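Local coordinates for protein 6-phosphogluconolactonase (Leishmania braziliensis, PDB 3CSS) that probably hydrolyses 6-phosphogluconolactone to 6-phosphogluconate, the second step in the oxidative stage of the pentose phosphate pathway, at residues P38-G46 with H67-R77; K136-K144 with A150-I158. All blocks are in the same frame, centred on the assembly; numbering follows the deposited sequence.

Contact 1 (P38-G46 with H67-R77)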
ATOM      1  N   PRO A  38     -17.474   5.113   5.760  1.00 24.88           N
ATOM      2  CA  PRO A  38     -16.132   4.893   6.293  1.00 23.66           C
ATOM      3  C   PRO A  38     -15.015   5.593   5.519  1.00 22.86           C
ATOM      4  O   PRO A  38     -15.194   5.975   4.370  1.00 22.13           O
ATOM      5  CB  PRO A  38     -15.956   3.379   6.171  1.00 24.11           C
ATOM      6  CG  PRO A  38     -16.760   3.012   4.998  1.00 24.48           C
ATOM      7  CD  PRO A  38     -17.984   3.917   5.069  1.00 24.65           C
ATOM      8  N   VAL A  39     -13.884   5.761   6.190  1.00 22.48           N
ATOM      9  CA  VAL A  39     -12.613   6.087   5.538  1.00 22.18           C
ATOM     10  C   VAL A  39     -12.092   4.795   4.894  1.00 21.67           C
ATOM     11  O   VAL A  39     -12.066   3.743   5.534  1.00 22.53           O
ATOM     12  CB  VAL A  39     -11.605   6.634   6.594  1.00 22.44           C
ATOM     13  CG1 VAL A  39     -10.165   6.647   6.078  1.00 23.66           C
ATOM     14  CG2 VAL A  39     -12.038   8.028   7.025  1.00 23.27           C
ATOM     15  N   VAL A  40     -11.689   4.853   3.629  1.00 20.16           N
ATOM     16  CA  VAL A  40     -11.122   3.679   2.977  1.00 19.22           C
ATOM     17  C   VAL A  40      -9.607   3.718   3.186  1.00 18.46           C
ATOM     18  O   VAL A  40      -8.959   4.673   2.766  1.00 17.88           O
ATOM     19  CB  VAL A  40     -11.454   3.634   1.455  1.00 18.83           C
ATOM     20  CG1 VAL A  40     -10.944   2.357   0.860  1.00 19.21           C
ATOM     21  CG2 VAL A  40     -12.943   3.759   1.223  1.00 20.45           C
ATOM     22  N   LEU A  41      -9.068   2.682   3.834  1.00 18.36           N
ATOM     23  CA  LEU A  41      -7.634   2.590   4.170  1.00 18.77           C
ATOM     24  C   LEU A  41      -7.040   1.377   3.462  1.00 18.47           C
ATOM     25  O   LEU A  41      -7.521   0.266   3.663  1.00 19.36           O
ATOM     26  CB  LEU A  41      -7.458   2.455   5.695  1.00 19.04           C
ATOM     27  CG  LEU A  41      -6.037   2.294   6.280  1.00 19.29           C
ATOM     28  CD1 LEU A  41      -5.164   3.469   5.904  1.00 19.82           C
ATOM     29  CD2 LEU A  41      -6.080   2.080   7.818  1.00 20.55           C
ATOM     30  N   ALA A  42      -5.994   1.591   2.661  1.00 18.53           N
ATOM     31  CA  ALA A  42      -5.250   0.496   2.055  1.00 18.26           C
ATOM     32  C   ALA A  42      -4.011   0.227   2.895  1.00 18.47           C
ATOM     33  O   ALA A  42      -3.118   1.097   3.041  1.00 18.56           O
ATOM     34  CB  ALA A  42      -4.845   0.828   0.617  1.00 18.30           C
ATOM     35  N   LEU A  43      -3.958  -0.978   3.432  1.00 18.52           N
ATOM     36  CA  LEU A  43      -2.888  -1.419   4.300  1.00 18.22           C
ATOM     37  C   LEU A  43      -1.671  -1.800   3.520  1.00 18.55           C
ATOM     38  O   LEU A  43      -1.778  -2.373   2.417  1.00 17.74           O
ATOM     39  CB  LEU A  43      -3.355  -2.641   5.092  1.00 18.44           C
ATOM     40  CG  LEU A  43      -4.541  -2.426   6.010  1.00 19.94           C
ATOM     41  CD1 LEU A  43      -4.926  -3.751   6.619  1.00 24.94           C
ATOM     42  CD2 LEU A  43      -4.243  -1.354   7.060  1.00 22.12           C
ATOM     43  N   SER A  44      -0.498  -1.441   4.051  1.00 18.38           N
ATOM     44  CA  SER A  44       0.776  -1.932   3.536  1.00 19.73           C
ATOM     45  C   SER A  44       1.233  -3.163   4.296  1.00 19.99           C
ATOM     46  O   SER A  44       0.706  -3.516   5.344  1.00 20.37           O
ATOM     47  CB  SER A  44       1.850  -0.863   3.616  1.00 19.76           C
ATOM     48  OG  SER A  44       1.937  -0.424   4.951  1.00 19.44           O
ATOM     49  N   GLY A  45       2.235  -3.821   3.746  1.00 21.20           N
ATOM     50  CA  GLY A  45       2.713  -5.047   4.306  1.00 22.49           C
ATOM     51  C   GLY A  45       4.175  -4.992   4.650  1.00 24.00           C
ATOM     52  O   GLY A  45       4.728  -3.938   4.980  1.00 21.06           O
ATOM     53  N   GLY A  46       4.823  -6.147   4.535  1.00 25.72           N
ATOM     54  CA  GLY A  46       6.172  -6.267   5.056  1.00 27.21           C
ATOM     55  C   GLY A  46       6.033  -6.174   6.561  1.00 27.70           C
ATOM     56  O   GLY A  46       5.008  -6.615   7.096  1.00 29.32           O
ATOM     57  N   HIS A  67     -17.163   0.689  12.570  1.00 24.66           N
ATOM     58  CA  HIS A  67     -17.091   0.710  11.104  1.00 24.49           C
ATOM     59  C   HIS A  67     -16.587   2.053  10.546  1.00 23.74           C
ATOM     60  O   HIS A  67     -16.950   2.438   9.431  1.00 24.40           O
ATOM     61  CB  HIS A  67     -18.448   0.315  10.468  1.00 24.82           C
ATOM     62  CG  HIS A  67     -19.140  -0.829  11.156  1.00 24.83           C
ATOM     63  ND1 HIS A  67     -18.597  -2.093  11.225  1.00 25.16           N
ATOM     64  CD2 HIS A  67     -20.322  -0.893  11.816  1.00 26.47           C
ATOM     65  CE1 HIS A  67     -19.416  -2.890  11.891  1.00 26.54           C
ATOM     66  NE2 HIS A  67     -20.472  -2.185  12.262  1.00 25.68           N
ATOM     67  N   ALA A  68     -15.715   2.740  11.289  1.00 22.81           N
ATOM     68  CA  ALA A  68     -15.135   4.009  10.810  1.00 22.48           C
ATOM     69  C   ALA A  68     -14.213   3.828   9.587  1.00 21.75           C
ATOM     70  O   ALA A  68     -14.028   4.763   8.806  1.00 20.87           O
ATOM     71  CB  ALA A  68     -14.370   4.697  11.929  1.00 22.50           C
ATOM     72  N   VAL A  69     -13.627   2.638   9.448  1.00 21.01           N
ATOM     73  CA  VAL A  69     -12.645   2.346   8.401  1.00 20.60           C
ATOM     74  C   VAL A  69     -13.052   1.114   7.598  1.00 20.65           C
ATOM     75  O   VAL A  69     -13.471   0.098   8.164  1.00 21.90           O
ATOM     76  CB  VAL A  69     -11.216   2.108   8.973  1.00 20.92           C
ATOM     77  CG1 VAL A  69     -10.244   1.669   7.836  1.00 19.73           C
ATOM     78  CG2 VAL A  69     -10.677   3.355   9.693  1.00 20.08           C
ATOM     79  N   GLN A  70     -12.944   1.229   6.281  1.00 20.37           N
ATOM     80  CA  GLN A  70     -13.026   0.087   5.378  1.00 20.25           C
ATOM     81  C   GLN A  70     -11.597  -0.248   4.951  1.00 19.65           C
ATOM     82  O   GLN A  70     -10.935   0.580   4.310  1.00 20.15           O
ATOM     83  CB  GLN A  70     -13.875   0.421   4.157  1.00 20.61           C
ATOM     84  CG  GLN A  70     -13.930  -0.706   3.119  1.00 20.99           C
ATOM     85  CD  GLN A  70     -14.831  -0.363   1.955  1.00 22.78           C
ATOM     86  OE1 GLN A  70     -14.661   0.671   1.322  1.00 22.03           O
ATOM     87  NE2 GLN A  70     -15.802  -1.230   1.678  1.00 21.63           N
ATOM     88  N   PHE A  71     -11.155  -1.458   5.305  1.00 19.68           N
ATOM     89  CA  PHE A  71      -9.780  -1.919   5.094  1.00 19.12           C
ATOM     90  C   PHE A  71      -9.668  -2.744   3.810  1.00 19.19           C
ATOM     91  O   PHE A  71     -10.483  -3.650   3.547  1.00 19.54           O
ATOM     92  CB  PHE A  71      -9.304  -2.812   6.245  1.00 18.97           C
ATOM     93  CG  PHE A  71      -9.170  -2.117   7.562  1.00 19.03           C
ATOM     94  CD1 PHE A  71      -7.959  -1.568   7.937  1.00 20.30           C
ATOM     95  CD2 PHE A  71     -10.244  -2.039   8.436  1.00 19.87           C
ATOM     96  CE1 PHE A  71      -7.801  -0.938   9.156  1.00 20.74           C
ATOM     97  CE2 PHE A  71     -10.105  -1.400   9.670  1.00 20.57           C
ATOM     98  CZ  PHE A  71      -8.875  -0.849  10.029  1.00 20.30           C
ATOM     99  N   ILE A  72      -8.628  -2.451   3.046  1.00 18.39           N
ATOM    100  CA  ILE A  72      -8.212  -3.261   1.912  1.00 18.09           C
ATOM    101  C   ILE A  72      -6.709  -3.473   1.999  1.00 18.24           C
ATOM    102  O   ILE A  72      -6.000  -2.698   2.639  1.00 19.13           O
ATOM    103  CB  ILE A  72      -8.599  -2.633   0.543  1.00 18.48           C
ATOM    104  CG1 ILE A  72      -7.697  -1.440   0.168  1.00 17.65           C
ATOM    105  CG2 ILE A  72     -10.114  -2.196   0.542  1.00 17.64           C
ATOM    106  CD1 ILE A  72      -7.982  -0.889  -1.258  1.00 19.12           C
ATOM    107  N   LEU A  73      -6.233  -4.539   1.368  1.00 18.69           N
ATOM    108  CA  LEU A  73      -4.795  -4.758   1.257  1.00 19.31           C
ATOM    109  C   LEU A  73      -4.317  -4.075  -0.028  1.00 18.97           C
ATOM    110  O   LEU A  73      -4.789  -4.359  -1.133  1.00 18.48           O
ATOM    111  CB  LEU A  73      -4.460  -6.251   1.214  1.00 19.63           C
ATOM    112  CG  LEU A  73      -4.727  -7.075   2.473  1.00 21.18           C
ATOM    113  CD1 LEU A  73      -4.574  -8.558   2.126  1.00 24.12           C
ATOM    114  CD2 LEU A  73      -3.792  -6.682   3.604  1.00 21.92           C
ATOM    115  N   GLY A  74      -3.387  -3.141   0.115  1.00 20.90           N
ATOM    116  CA  GLY A  74      -2.802  -2.476  -1.051  1.00 21.40           C
ATOM    117  C   GLY A  74      -1.928  -3.354  -1.950  1.00 22.73           C
ATOM    118  O   GLY A  74      -1.783  -3.076  -3.131  1.00 23.62           O
ATOM    119  N   ASP A  75      -1.361  -4.407  -1.379  1.00 22.76           N
ATOM    120  CA  ASP A  75      -0.714  -5.454  -2.132  1.00 23.80           C
ATOM    121  C   ASP A  75      -0.658  -6.695  -1.283  1.00 23.53           C
ATOM    122  O   ASP A  75      -0.828  -6.639  -0.059  1.00 24.83           O
ATOM    123  CB  ASP A  75       0.683  -5.055  -2.612  1.00 23.93           C
ATOM    124  CG  ASP A  75       1.729  -5.035  -1.496  1.00 26.03           C
ATOM    125  OD1 ASP A  75       1.637  -4.181  -0.577  1.00 28.08           O
ATOM    126  OD2 ASP A  75       2.688  -5.835  -1.575  1.00 30.15           O
ATOM    127  N   GLU A  76      -0.431  -7.822  -1.933  1.00 23.99           N
ATOM    128  CA  GLU A  76      -0.423  -9.089  -1.206  1.00 24.09           C
ATOM    129  C   GLU A  76       0.449 -10.125  -1.879  1.00 24.37           C
ATOM    130  O   GLU A  76       0.530 -10.207  -3.106  1.00 24.44           O
ATOM    131  CB  GLU A  76      -1.857  -9.595  -0.991  1.00 23.68           C
ATOM    132  CG  GLU A  76      -1.993 -10.938  -0.268  1.00 22.31           C
ATOM    133  CD  GLU A  76      -1.431 -10.933   1.156  1.00 24.24           C
ATOM    134  OE1 GLU A  76      -0.230 -10.632   1.328  1.00 24.46           O
ATOM    135  OE2 GLU A  76      -2.187 -11.287   2.101  1.00 24.70           O
ATOM    136  N   ARG A  77       1.104 -10.907  -1.039  1.00 24.20           N
ATOM    137  CA  ARG A  77       1.821 -12.097  -1.461  1.00 24.59           C
ATOM    138  C   ARG A  77       0.821 -13.226  -1.674  1.00 24.85           C
ATOM    139  O   ARG A  77       0.014 -13.516  -0.776  1.00 24.92           O
ATOM    140  CB  ARG A  77       2.818 -12.498  -0.370  1.00 25.12           C
ATOM    141  CG  ARG A  77       3.934 -11.511  -0.129  1.00 25.21           C
ATOM    142  CD  ARG A  77       3.554 -10.398   0.855  1.00 26.16           C
ATOM    143  NE  ARG A  77       4.672  -9.498   1.147  1.00 25.59           N
ATOM    144  CZ  ARG A  77       5.559  -9.645   2.126  1.00 26.02           C
ATOM    145  NH1 ARG A  77       5.518 -10.686   2.939  1.00 26.86           N
ATOM    146  NH2 ARG A  77       6.530  -8.733   2.282  1.00 27.14           N
TER
HETATM  147  O   HOH W   1       3.475  -3.591   1.302  1.00 26.33           O

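Contact 2 (K136-K144 with A150-I158)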
ATOM      1  N   LYS A 136     -14.133  -7.096  -6.920  1.00 25.57           N
ATOM      2  CA  LYS A 136     -14.560  -6.857  -5.547  1.00 25.69           C
ATOM      3  C   LYS A 136     -14.395  -5.387  -5.164  1.00 24.96           C
ATOM      4  O   LYS A 136     -15.292  -4.797  -4.571  1.00 24.82           O
ATOM      5  CB  LYS A 136     -13.794  -7.769  -4.577  1.00 26.54           C
ATOM      6  CG  LYS A 136     -14.601  -8.260  -3.445  1.00 29.23           C
ATOM      7  CD  LYS A 136     -13.781  -9.060  -2.460  1.00 31.48           C
ATOM      8  CE  LYS A 136     -13.812 -10.550  -2.737  1.00 33.24           C
ATOM      9  NZ  LYS A 136     -13.268 -11.295  -1.578  1.00 33.33           N
ATOM     10  N   LEU A 137     -13.251  -4.792  -5.518  1.00 24.14           N
ATOM     11  CA  LEU A 137     -12.982  -3.386  -5.194  1.00 24.04           C
ATOM     12  C   LEU A 137     -13.987  -2.460  -5.895  1.00 24.73           C
ATOM     13  O   LEU A 137     -14.540  -1.551  -5.287  1.00 25.67           O
ATOM     14  CB  LEU A 137     -11.541  -3.004  -5.566  1.00 23.88           C
ATOM     15  CG  LEU A 137     -10.427  -3.668  -4.732  1.00 23.10           C
ATOM     16  CD1 LEU A 137      -9.046  -3.295  -5.307  1.00 25.05           C
ATOM     17  CD2 LEU A 137     -10.535  -3.318  -3.204  1.00 22.76           C
ATOM     18  N   LEU A 138     -14.238  -2.728  -7.169  1.00 25.08           N
ATOM     19  CA  LEU A 138     -15.133  -1.885  -7.962  1.00 25.83           C
ATOM     20  C   LEU A 138     -16.578  -1.992  -7.465  1.00 26.99           C
ATOM     21  O   LEU A 138     -17.373  -1.069  -7.653  1.00 28.33           O
ATOM     22  CB  LEU A 138     -15.030  -2.253  -9.431  1.00 25.92           C
ATOM     23  CG  LEU A 138     -13.737  -1.853 -10.143  1.00 25.66           C
ATOM     24  CD1 LEU A 138     -13.641  -2.536 -11.498  1.00 26.66           C
ATOM     25  CD2 LEU A 138     -13.615  -0.346 -10.293  1.00 26.11           C
ATOM     26  N   ASN A 139     -16.903  -3.115  -6.827  1.00 27.27           N
ATOM     27  CA  ASN A 139     -18.251  -3.368  -6.285  1.00 28.44           C
ATOM     28  C   ASN A 139     -18.456  -2.821  -4.867  1.00 28.30           C
ATOM     29  O   ASN A 139     -19.576  -2.487  -4.492  1.00 28.92           O
ATOM     30  CB  ASN A 139     -18.514  -4.876  -6.253  1.00 28.87           C
ATOM     31  CG  ASN A 139     -18.915  -5.446  -7.609  1.00 33.20           C
ATOM     32  OD1 ASN A 139     -19.240  -4.718  -8.558  1.00 38.37           O
ATOM     33  ND2 ASN A 139     -18.956  -6.777  -7.683  1.00 38.92           N
ATOM     34  N   CYS A 140     -17.384  -2.738  -4.078  1.00 28.07           N
ATOM     35  CA  CYS A 140     -17.496  -2.468  -2.630  1.00 27.92           C
ATOM     36  C   CYS A 140     -16.978  -1.113  -2.170  1.00 27.65           C
ATOM     37  O   CYS A 140     -17.310  -0.689  -1.062  1.00 26.39           O
ATOM     38  CB  CYS A 140     -16.749  -3.539  -1.834  1.00 28.08           C
ATOM     39  SG  CYS A 140     -17.391  -5.194  -2.090  1.00 31.26           S
ATOM     40  N   LEU A 141     -16.109  -0.481  -2.977  1.00 27.05           N
ATOM     41  CA  LEU A 141     -15.566   0.834  -2.660  1.00 26.64           C
ATOM     42  C   LEU A 141     -16.248   1.979  -3.440  1.00 26.73           C
ATOM     43  O   LEU A 141     -16.890   1.748  -4.476  1.00 26.60           O
ATOM     44  CB  LEU A 141     -14.051   0.868  -2.933  1.00 26.65           C
ATOM     45  CG  LEU A 141     -13.111   0.373  -1.836  1.00 26.96           C
ATOM     46  CD1 LEU A 141     -13.478  -1.047  -1.374  1.00 27.27           C
ATOM     47  CD2 LEU A 141     -11.662   0.467  -2.343  1.00 26.49           C
ATOM     48  N   PRO A 142     -16.125   3.218  -2.925  1.00 26.89           N
ATOM     49  CA  PRO A 142     -16.500   4.385  -3.707  1.00 27.13           C
ATOM     50  C   PRO A 142     -15.592   4.484  -4.925  1.00 26.41           C
ATOM     51  O   PRO A 142     -14.368   4.409  -4.793  1.00 25.50           O
ATOM     52  CB  PRO A 142     -16.231   5.570  -2.759  1.00 27.44           C
ATOM     53  CG  PRO A 142     -15.796   5.004  -1.497  1.00 28.09           C
ATOM     54  CD  PRO A 142     -15.382   3.599  -1.714  1.00 27.23           C
ATOM     55  N   CYS A 143     -16.203   4.643  -6.100  1.00 25.96           N
ATOM     56  CA  CYS A 143     -15.461   4.708  -7.357  1.00 25.40           C
ATOM     57  C   CYS A 143     -15.842   5.947  -8.136  1.00 24.30           C
ATOM     58  O   CYS A 143     -16.955   6.500  -7.959  1.00 24.47           O
ATOM     59  CB  CYS A 143     -15.724   3.453  -8.206  1.00 25.71           C
ATOM     60  SG  CYS A 143     -15.163   1.919  -7.449  1.00 29.79           S
ATOM     61  N   LYS A 144     -14.941   6.359  -9.012  1.00 21.74           N
ATOM     62  CA  LYS A 144     -15.211   7.410  -9.971  1.00 22.01           C
ATOM     63  C   LYS A 144     -14.723   7.006 -11.359  1.00 20.86           C
ATOM     64  O   LYS A 144     -13.817   6.200 -11.501  1.00 19.57           O
ATOM     65  CB  LYS A 144     -14.591   8.716  -9.494  1.00 22.01           C
ATOM     66  CG  LYS A 144     -15.397   9.329  -8.348  1.00 24.57           C
ATOM     67  CD  LYS A 144     -15.203  10.831  -8.249  1.00 27.88           C
ATOM     68  CE  LYS A 144     -16.509  11.548  -7.976  1.00 29.03           C
ATOM     69  NZ  LYS A 144     -16.305  13.016  -8.002  1.00 31.81           N
ATOM     70  N   ALA A 150     -13.914   4.034 -20.456  1.00 16.29           N
ATOM     71  CA  ALA A 150     -15.153   3.419 -19.989  1.00 17.07           C
ATOM     72  C   ALA A 150     -14.948   2.696 -18.652  1.00 17.24           C
ATOM     73  O   ALA A 150     -15.697   1.790 -18.299  1.00 16.77           O
ATOM     74  CB  ALA A 150     -15.683   2.443 -21.034  1.00 16.78           C
ATOM     75  N   LYS A 151     -13.931   3.103 -17.905  1.00 17.90           N
ATOM     76  CA  LYS A 151     -13.516   2.375 -16.716  1.00 19.11           C
ATOM     77  C   LYS A 151     -13.645   3.279 -15.508  1.00 18.36           C
ATOM     78  O   LYS A 151     -13.631   4.499 -15.640  1.00 18.49           O
ATOM     79  CB  LYS A 151     -12.061   1.938 -16.868  1.00 19.11           C
ATOM     80  CG  LYS A 151     -11.825   0.834 -17.902  1.00 22.39           C
ATOM     81  CD  LYS A 151     -10.343   0.450 -18.042  1.00 27.00           C
ATOM     82  CE  LYS A 151      -9.417   1.670 -18.226  1.00 29.53           C
ATOM     83  NZ  LYS A 151      -8.069   1.312 -18.778  1.00 32.40           N
ATOM     84  N   SER A 152     -13.694   2.667 -14.329  1.00 18.38           N
ATOM     85  CA  SER A 152     -13.673   3.398 -13.064  1.00 18.50           C
ATOM     86  C   SER A 152     -12.503   2.983 -12.173  1.00 18.13           C
ATOM     87  O   SER A 152     -11.862   1.935 -12.389  1.00 18.16           O
ATOM     88  CB  SER A 152     -14.987   3.201 -12.313  1.00 19.26           C
ATOM     89  OG  SER A 152     -16.052   3.638 -13.129  1.00 21.88           O
ATOM     90  N   VAL A 153     -12.250   3.820 -11.171  1.00 17.63           N
ATOM     91  CA  VAL A 153     -11.187   3.612 -10.201  1.00 17.42           C
ATOM     92  C   VAL A 153     -11.778   3.757  -8.798  1.00 17.68           C
ATOM     93  O   VAL A 153     -12.571   4.680  -8.562  1.00 17.64           O
ATOM     94  CB  VAL A 153     -10.022   4.643 -10.412  1.00 17.98           C
ATOM     95  CG1 VAL A 153     -10.454   6.093 -10.108  1.00 18.11           C
ATOM     96  CG2 VAL A 153      -8.837   4.271  -9.583  1.00 17.38           C
ATOM     97  N   PRO A 154     -11.418   2.838  -7.879  1.00 18.38           N
ATOM     98  CA  PRO A 154     -11.795   3.061  -6.493  1.00 18.41           C
ATOM     99  C   PRO A 154     -11.010   4.247  -5.946  1.00 17.92           C
ATOM    100  O   PRO A 154      -9.840   4.425  -6.285  1.00 18.94           O
ATOM    101  CB  PRO A 154     -11.426   1.748  -5.794  1.00 18.70           C
ATOM    102  CG  PRO A 154     -10.375   1.137  -6.615  1.00 19.74           C
ATOM    103  CD  PRO A 154     -10.632   1.599  -8.045  1.00 17.96           C
ATOM    104  N   VAL A 155     -11.691   5.087  -5.173  1.00 18.29           N
ATOM    105  CA  VAL A 155     -11.082   6.264  -4.563  1.00 17.91           C
ATOM    106  C   VAL A 155     -10.759   5.918  -3.126  1.00 17.95           C
ATOM    107  O   VAL A 155     -11.649   5.755  -2.284  1.00 17.93           O
ATOM    108  CB  VAL A 155     -11.991   7.504  -4.656  1.00 17.68           C
ATOM    109  CG1 VAL A 155     -11.330   8.694  -3.979  1.00 18.11           C
ATOM    110  CG2 VAL A 155     -12.310   7.801  -6.126  1.00 18.66           C
ATOM    111  N   VAL A 156      -9.471   5.742  -2.863  1.00 17.10           N
ATOM    112  CA  VAL A 156      -9.008   5.381  -1.528  1.00 16.72           C
ATOM    113  C   VAL A 156      -8.697   6.653  -0.739  1.00 16.63           C
ATOM    114  O   VAL A 156      -8.034   7.551  -1.247  1.00 17.01           O
ATOM    115  CB  VAL A 156      -7.784   4.449  -1.623  1.00 17.23           C
ATOM    116  CG1 VAL A 156      -7.252   4.127  -0.240  1.00 15.86           C
ATOM    117  CG2 VAL A 156      -8.151   3.197  -2.402  1.00 18.14           C
ATOM    118  N   ASP A 157      -9.141   6.730   0.512  1.00 15.75           N
ATOM    119  CA  ASP A 157      -8.843   7.905   1.353  1.00 16.37           C
ATOM    120  C   ASP A 157      -7.373   7.970   1.800  1.00 16.24           C
ATOM    121  O   ASP A 157      -6.716   9.019   1.700  1.00 16.17           O
ATOM    122  CB  ASP A 157      -9.761   7.960   2.579  1.00 16.24           C
ATOM    123  CG  ASP A 157     -11.201   8.224   2.203  1.00 17.82           C
ATOM    124  OD1 ASP A 157     -11.501   9.390   1.867  1.00 19.72           O
ATOM    125  OD2 ASP A 157     -11.996   7.267   2.188  1.00 18.42           O
ATOM    126  N   ILE A 158      -6.862   6.845   2.275  1.00 16.16           N
ATOM    127  CA  ILE A 158      -5.476   6.749   2.727  1.00 16.20           C
ATOM    128  C   ILE A 158      -4.854   5.462   2.222  1.00 15.43           C
ATOM    129  O   ILE A 158      -5.347   4.374   2.524  1.00 15.94           O
ATOM    130  CB  ILE A 158      -5.359   6.761   4.276  1.00 16.84           C
ATOM    131  CG1 ILE A 158      -5.967   8.038   4.846  1.00 19.36           C
ATOM    132  CG2 ILE A 158      -3.868   6.559   4.712  1.00 16.46           C
ATOM    133  CD1 ILE A 158      -6.089   8.032   6.346  1.00 21.35           C
TER

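Contact 1 (P38-G46 with H67-R77)
Val39-Leu43 and Val69-Leu73 run side by side as neighbouring parallel strands, their axes 4.6 Å apart at closest approach and inclined by 29°. Val39 pairs with Val69 and Leu43 with Leu73. Six backbone hydrogen bonds join the segments, from Val39 N to Ala68 O (2.8 Å) through to Gly74 N to Leu43 O (2.9 Å). Leu43 N to Ile72 O is the straightest, with 172° at the hydrogen.

The side chains alternate between two faces. On one, Leu41, Leu43, Val69 and Phe71 pack together. Val69 CG1 sits over the centre of the Phe71 ring, 3.5 Å above its plane, and also touches Leu41 CB. Leu43 CD2 reaches the ring edge in plane, 3.8 Å from Phe71 CD1. Leu41 lies alongside Phe71, pointing the same way, with CD2 3.7 Å from Phe71 CE1. On the other face, Ala42 CB meets Ile72 CG1 at 3.7 Å. CG1 of Ile72 stands between its backbone N and carbonyl carbon (chi1 75°), which brings it against Ala42. Gln70 extends beside Val40, its OE1 against Val40 CG2, and its NE2 donates to Cys140 O.

Past the last paired residues, one water accepts from Gly45 N and donates to Asp75 OD1. Asp75 OD2 bonds to Ser171 OG. The Arg77 guanidinium turns one face to Gly46 N, while its NH1 bonds to Gln85 O.

Along the paired strands, in the core of a Rossmann-like sheet, apolar side chains and backbone bonds dominate, with Gln70 the polar exception. The contact turns polar at the C-terminal strand ends, where a single water links Gly45 to the Asp75 carboxylate.

Contact 2 (K136-K144 with A150-I158)
Pro154 meets Leu141 through CB and the sulfur of Cys143 through CA and CB. Leu141 crosses the proline at a slant, its CD2 3.7 Å from Pro154 CB. Cys143 SG, anti to its own carbonyl carbon (chi1 -63°), lies 3.7 Å from Pro154 CA, on the same face of the hairpin as the proline ring. Leu138 comes from the helix, with CD2 3.6 Å from Ser152 O and a looser touch on Pro154 CD. Lys144 and Val155 meet through aliphatic carbons, Lys144 CG to Val155 CG2 at 4.1 Å.

The backbones are antiparallel. Cys143 and Pro154 form a non-hydrogen-bonded pair. Lys144 and Val153 form a hydrogen-bonded one, with Lys144 N to Val153 O and Val153 N to Lys144 O both 2.9 Å. A third bond, Val155 N to Pro142 O (2.8 Å), is nearly straight at 174°. Proline has no N-H to give, which suits Pro154 to its non-hydrogen-bonded place.

The last turn of the helix, 136-140, runs at 83° to strand 152-154, with 8.0 Å between the axes at their closest. Val153 packs on Val208 and Tyr211 of helix 206-211. Leu137 and Leu141 touch Ile72, so the helix end and the link after it lie against the main sheet, with the hairpin next to them.

In the fold
Strand 39-43 comes first. The chain then passes through helices 50-59 and 61-65 before strand 69-77 returns beside it, so contact 1 closes a parallel crossover within the main sheet. Helices 87-96, 110-113 and 123-140 follow. Contact 2 then closes a short hairpin loop directly after helix 123-140. The two contacts are in series, neither nested nor crossed, with centres about 13 Å apart. They meet directly. After the hairpin, Asp157 OD2 probably bonds to Val40 N, and Ile158 begins strand 158-162, which pairs with strand 39-43 on the side away from strand 69-77. Contact 2 therefore leads the chain back into the sheet of contact 1.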